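Side-chain contacts in integron gene cassette protein HFX_CASS2 (Uncultured bacterium, PDB 3FXH), which is of unknown function, an all-helical protein encoded by a mobile integron gene cassette and assembled as a pair of identical subunits: residues 39-43 with 44-48; 64-67 with 68-72. All coordinates share one frame; numbering follows the deposited sequence.

Contact 1: 39-43 with 44-48; sequences CRLVD and SGHSM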
loop_
_atom_site.group_PDB
_atom_site.type_symbol
_atom_site.label_atom_id
_atom_site.label_comp_id
_atom_site.label_asym_id
_atom_site.label_seq_id
_atom_site.Cartn_x
_atom_site.Cartn_y
_atom_site.Cartn_z
ATOM N N CYS A 39 4.724 -5.043 -3.029
ATOM C CA CYS A 39 5.797 -4.046 -3.084
ATOM C C CYS A 39 7.127 -4.705 -3.434
ATOM O O CYS A 39 7.868 -4.192 -4.266
ATOM C CB CYS A 39 5.913 -3.259 -1.780
ATOM S SG CYS A 39 4.587 -2.047 -1.561
ATOM N N ARG A 40 7.439 -5.834 -2.807
ATOM C CA ARG A 40 8.675 -6.564 -3.177
ATOM C C ARG A 40 8.700 -6.945 -4.656
ATOM O O ARG A 40 9.730 -6.810 -5.310
ATOM C CB ARG A 40 8.863 -7.836 -2.350
ATOM C CG ARG A 40 9.022 -7.628 -0.862
ATOM C CD ARG A 40 9.241 -8.977 -0.196
ATOM N NE ARG A 40 10.535 -9.549 -0.588
ATOM C CZ ARG A 40 10.790 -10.850 -0.676
ATOM N NH1 ARG A 40 9.837 -11.728 -0.401
ATOM N NH2 ARG A 40 12.000 -11.278 -1.046
ATOM N N LEU A 41 7.584 -7.453 -5.183
ATOM C CA LEU A 41 7.545 -7.806 -6.606
ATOM C C LEU A 41 7.852 -6.579 -7.439
ATOM O O LEU A 41 8.628 -6.639 -8.385
ATOM C CB LEU A 41 6.175 -8.366 -7.009
ATOM C CG LEU A 41 5.813 -9.685 -6.347
ATOM C CD1 LEU A 41 4.365 -10.069 -6.636
ATOM C CD2 LEU A 41 6.776 -10.757 -6.862
ATOM N N VAL A 42 7.239 -5.453 -7.082
ATOM C CA VAL A 42 7.456 -4.216 -7.828
ATOM C C VAL A 42 8.911 -3.763 -7.723
ATOM O O VAL A 42 9.502 -3.315 -8.714
ATOM C CB VAL A 42 6.480 -3.113 -7.359
ATOM C CG1 VAL A 42 6.831 -1.768 -7.965
ATOM C CG2 VAL A 42 5.021 -3.531 -7.699
ATOM N N ASP A 43 9.500 -3.916 -6.538
ATOM C CA ASP A 43 10.910 -3.551 -6.330
ATOM C C ASP A 43 11.832 -4.320 -7.269
ATOM O O ASP A 43 12.900 -3.841 -7.653
ATOM C CB ASP A 43 11.330 -3.802 -4.875
ATOM C CG ASP A 43 12.578 -3.038 -4.489
ATOM O OD1 ASP A 43 12.693 -1.854 -4.856
ATOM O OD2 ASP A 43 13.446 -3.611 -3.801
ATOM N N SER A 44 11.418 -5.520 -7.637
ATOM C CA SER A 44 12.223 -6.360 -8.509
ATOM C C SER A 44 11.860 -6.150 -9.983
ATOM O O SER A 44 12.329 -6.879 -10.856
ATOM C CB SER A 44 12.028 -7.825 -8.131
ATOM O OG SER A 44 12.579 -8.093 -6.856
ATOM N N GLY A 45 11.007 -5.164 -10.248
ATOM C CA GLY A 45 10.645 -4.809 -11.605
ATOM C C GLY A 45 9.541 -5.650 -12.226
ATOM O O GLY A 45 9.332 -5.582 -13.434
ATOM N N HIS A 46 8.828 -6.432 -11.415
ATOM C CA HIS A 46 7.719 -7.225 -11.939
ATOM C C HIS A 46 6.492 -6.356 -12.147
ATOM O O HIS A 46 6.309 -5.331 -11.493
ATOM C CB HIS A 46 7.380 -8.417 -11.029
ATOM C CG HIS A 46 8.543 -9.322 -10.774
ATOM N ND1 HIS A 46 9.121 -10.084 -11.764
ATOM C CD2 HIS A 46 9.253 -9.566 -9.646
ATOM C CE1 HIS A 46 10.135 -10.766 -11.259
ATOM N NE2 HIS A 46 10.234 -10.473 -9.975
ATOM N N SER A 47 5.644 -6.787 -13.065
ATOM C CA SER A 47 4.511 -5.989 -13.468
ATOM C C SER A 47 3.396 -6.948 -13.833
ATOM O O SER A 47 3.641 -8.128 -14.082
ATOM C CB SER A 47 4.897 -5.166 -14.706
ATOM O OG SER A 47 4.013 -4.083 -14.905
HETATM N N MSE A 48 2.174 -6.440 -13.894
HETATM C CA MSE A 48 1.077 -7.233 -14.434
HETATM C C MSE A 48 0.211 -6.337 -15.308
HETATM O O MSE A 48 0.067 -5.149 -15.018
HETATM C CB MSE A 48 0.240 -7.833 -13.300
HETATM C CG MSE A 48 -0.974 -8.651 -13.781
HETATM SE SE MSE A 48 -1.864 -9.460 -12.241
HETATM C CE MSE A 48 -0.524 -10.845 -11.775
HETATM O O HOH W 1 7.970 -2.959 -11.304
#
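The imidazole of H46 folds back against the last turn of helix 24-43 until its CD2 lies 3.2 Å from the carbonyl oxygen of L41, the same oxygen that accepts the backbone N-H of H46. CG stands beside its own backbone N (chi1 -56°), which turns the ring back toward L41 instead of out along the departing chain. L41 CA sits in the ring plane at one edge, while S44 O lies above one face. The leucine and histidine side chains cross at about a right angle, with CD2 of L41 3.9 Å from CD2 of H46. This is a Schellman motif ending the helix: H46 N reaches L41 O at 3.0 Å, and G45 N reaches V42 O at 2.8 Å. G45 is the C-prime residue, and its positive phi (83°) turns the chain off the helix axis. The two bonds differ in direction, for G45 N stands well above the carbonyl plane of V42, whereas H46 N is tilted 33° from that of L41. Before the turn, S44 N keeps a helical bond to R40 O at 3.2 Å, and S44 OG adds a weak one to the same oxygen. A water donates to both V42 O and H46 O, bridging helix end and loop. N115 ND2 also binds H46 O. R40 NE bonds G111 O of the second subunit, while its NH1 stays within the chain, on E37 and T73 O; both carboxylate oxygens of D43 take backbone N-H groups from residues 113-115 of the second subunit.

Contact 2: 64-67 with 68-72; sequences AFLA and EKYSS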
loop_
_atom_site.group_PDB
_atom_site.type_symbol
_atom_site.label_atom_id
_atom_site.label_comp_id
_atom_site.label_asym_id
_atom_site.label_seq_id
_atom_site.Cartn_x
_atom_site.Cartn_y
_atom_site.Cartn_z
ATOM N N ALA A 64 -3.592 -16.646 -5.258
ATOM C CA ALA A 64 -3.047 -17.953 -5.625
ATOM C C ALA A 64 -2.066 -17.831 -6.788
ATOM O O ALA A 64 -1.008 -18.464 -6.796
ATOM C CB ALA A 64 -4.174 -18.912 -5.978
ATOM N N PHE A 65 -2.424 -17.024 -7.781
ATOM C CA PHE A 65 -1.564 -16.830 -8.933
ATOM C C PHE A 65 -0.194 -16.276 -8.528
ATOM O O PHE A 65 0.836 -16.791 -8.966
ATOM C CB PHE A 65 -2.230 -15.940 -9.991
ATOM C CG PHE A 65 -1.357 -15.679 -11.186
ATOM C CD1 PHE A 65 -0.464 -14.612 -11.188
ATOM C CD2 PHE A 65 -1.415 -16.509 -12.300
ATOM C CE1 PHE A 65 0.356 -14.375 -12.271
ATOM C CE2 PHE A 65 -0.603 -16.278 -13.398
ATOM C CZ PHE A 65 0.282 -15.208 -13.388
ATOM N N LEU A 66 -0.186 -15.232 -7.695
ATOM C CA LEU A 66 1.063 -14.645 -7.221
ATOM C C LEU A 66 1.868 -15.665 -6.428
ATOM O O LEU A 66 3.083 -15.792 -6.605
ATOM C CB LEU A 66 0.788 -13.430 -6.324
ATOM C CG LEU A 66 0.124 -12.189 -6.928
ATOM C CD1 LEU A 66 0.133 -11.065 -5.898
ATOM C CD2 LEU A 66 0.814 -11.749 -8.209
ATOM N N ALA A 67 1.181 -16.371 -5.534
ATOM C CA ALA A 67 1.828 -17.355 -4.667
ATOM C C ALA A 67 2.565 -18.396 -5.499
ATOM O O ALA A 67 3.646 -18.864 -5.125
ATOM C CB ALA A 67 0.788 -18.033 -3.773
ATOM N N GLU A 68 1.969 -18.750 -6.631
ATOM C CA GLU A 68 2.488 -19.800 -7.486
ATOM C C GLU A 68 3.557 -19.253 -8.416
ATOM O O GLU A 68 4.660 -19.792 -8.484
ATOM C CB GLU A 68 1.353 -20.424 -8.301
ATOM C CG GLU A 68 1.804 -21.513 -9.260
ATOM C CD GLU A 68 2.240 -22.770 -8.541
ATOM O OE1 GLU A 68 1.388 -23.402 -7.882
ATOM O OE2 GLU A 68 3.434 -23.127 -8.635
ATOM N N LYS A 69 3.236 -18.182 -9.136
ATOM C CA LYS A 69 4.193 -17.624 -10.088
ATOM C C LYS A 69 5.490 -17.219 -9.399
ATOM O O LYS A 69 6.585 -17.470 -9.906
ATOM C CB LYS A 69 3.601 -16.425 -10.837
ATOM C CG LYS A 69 4.609 -15.725 -11.744
ATOM C CD LYS A 69 3.922 -14.858 -12.779
ATOM C CE LYS A 69 4.867 -14.478 -13.904
ATOM N NZ LYS A 69 4.137 -13.821 -15.023
ATOM N N TYR A 70 5.363 -16.593 -8.237
ATOM C CA TYR A 70 6.525 -16.055 -7.549
ATOM C C TYR A 70 6.948 -16.888 -6.345
ATOM O O TYR A 70 7.616 -16.390 -5.439
ATOM C CB TYR A 70 6.253 -14.607 -7.157
ATOM C CG TYR A 70 5.958 -13.759 -8.364
ATOM C CD1 TYR A 70 6.969 -13.405 -9.250
ATOM C CD2 TYR A 70 4.663 -13.346 -8.646
ATOM C CE1 TYR A 70 6.699 -12.630 -10.368
ATOM C CE2 TYR A 70 4.385 -12.578 -9.761
ATOM C CZ TYR A 70 5.398 -12.223 -10.617
ATOM O OH TYR A 70 5.106 -11.459 -11.721
ATOM N N SER A 71 6.592 -18.170 -6.369
ATOM C CA SER A 71 6.817 -19.062 -5.238
ATOM C C SER A 71 8.286 -19.153 -4.821
ATOM O O SER A 71 8.578 -19.501 -3.684
ATOM C CB SER A 71 6.278 -20.462 -5.547
ATOM O OG SER A 71 6.999 -21.051 -6.610
ATOM N N SER A 72 9.206 -18.846 -5.733
ATOM C CA SER A 72 10.638 -18.898 -5.410
ATOM C C SER A 72 11.088 -17.762 -4.485
ATOM O O SER A 72 12.119 -17.871 -3.824
ATOM C CB SER A 72 11.490 -18.881 -6.684
ATOM O OG SER A 72 11.632 -17.559 -7.178
#
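The C-terminal turn of helix 62-69 carries this contact, in which i-to-i+4 backbone bonds run beside two side-chain pairs with the same spacing, F65 with K69 and L66 with Y70. E68 N binds A64 O at 3.0 Å. K69 N meets F65 O at 2.8 Å in an almost straight bond (N-H...O 171°), and Y70 N closes the series on L66 O at 2.9 Å. F65 and K69 lie side by side, pointing the same way. CG of each is anti to its backbone N, which sends both chains off the helix in the same direction; the extended lysine then runs beside the phenyl group, with CB over a ring face and CD 3.6 Å from CE1 of F65. The aliphatic part of the lysine, not its ammonium group, makes this packing. Y70 turns the other way, with CG beside its backbone N (chi1 -59°), and its ring lies back against the last turn. L66 O lies near the ring plane at the edge, and L66 CD2 packs against CE2 at 4.0 Å. One face of the ring is covered by CG of the adjacent K69, while L41 of helix 24-43 and the H46 ring bring the neighbouring turn against the same tyrosine. With the ring gone, as in an alanine here, L66 CD2 and K69 CG would probably lose their aromatic partner, and a gap would be likely to open toward L41 and H46. A64 N, at the other end of the segment, is bonded to E95 OE2. Further on, S71 CB approaches A67 O to 3.1 Å, and its OG makes a weak hydrogen bond to E68 O.

Contact 1 precedes contact 2 along the chain, with helix 50-58 between them, and their centres lie 13 Å apart. Each holds the C-terminal end of a helix, 24-43 in the first and 62-69 in the second, and these two ends pack directly together. L41 CD2 sits 3.5 Å from Y70 CG, the H46 and Y70 rings meet with their planes at about 55°, and the selenomethionine M48 reaches both F65 and L66. M48 also touches F53 and L56 of helix 50-58 and L117 of helix 116-131, tying the first loop into the helical core. Contact 1 additionally faces the second subunit, whereas no other chain of the assembly touches contact 2.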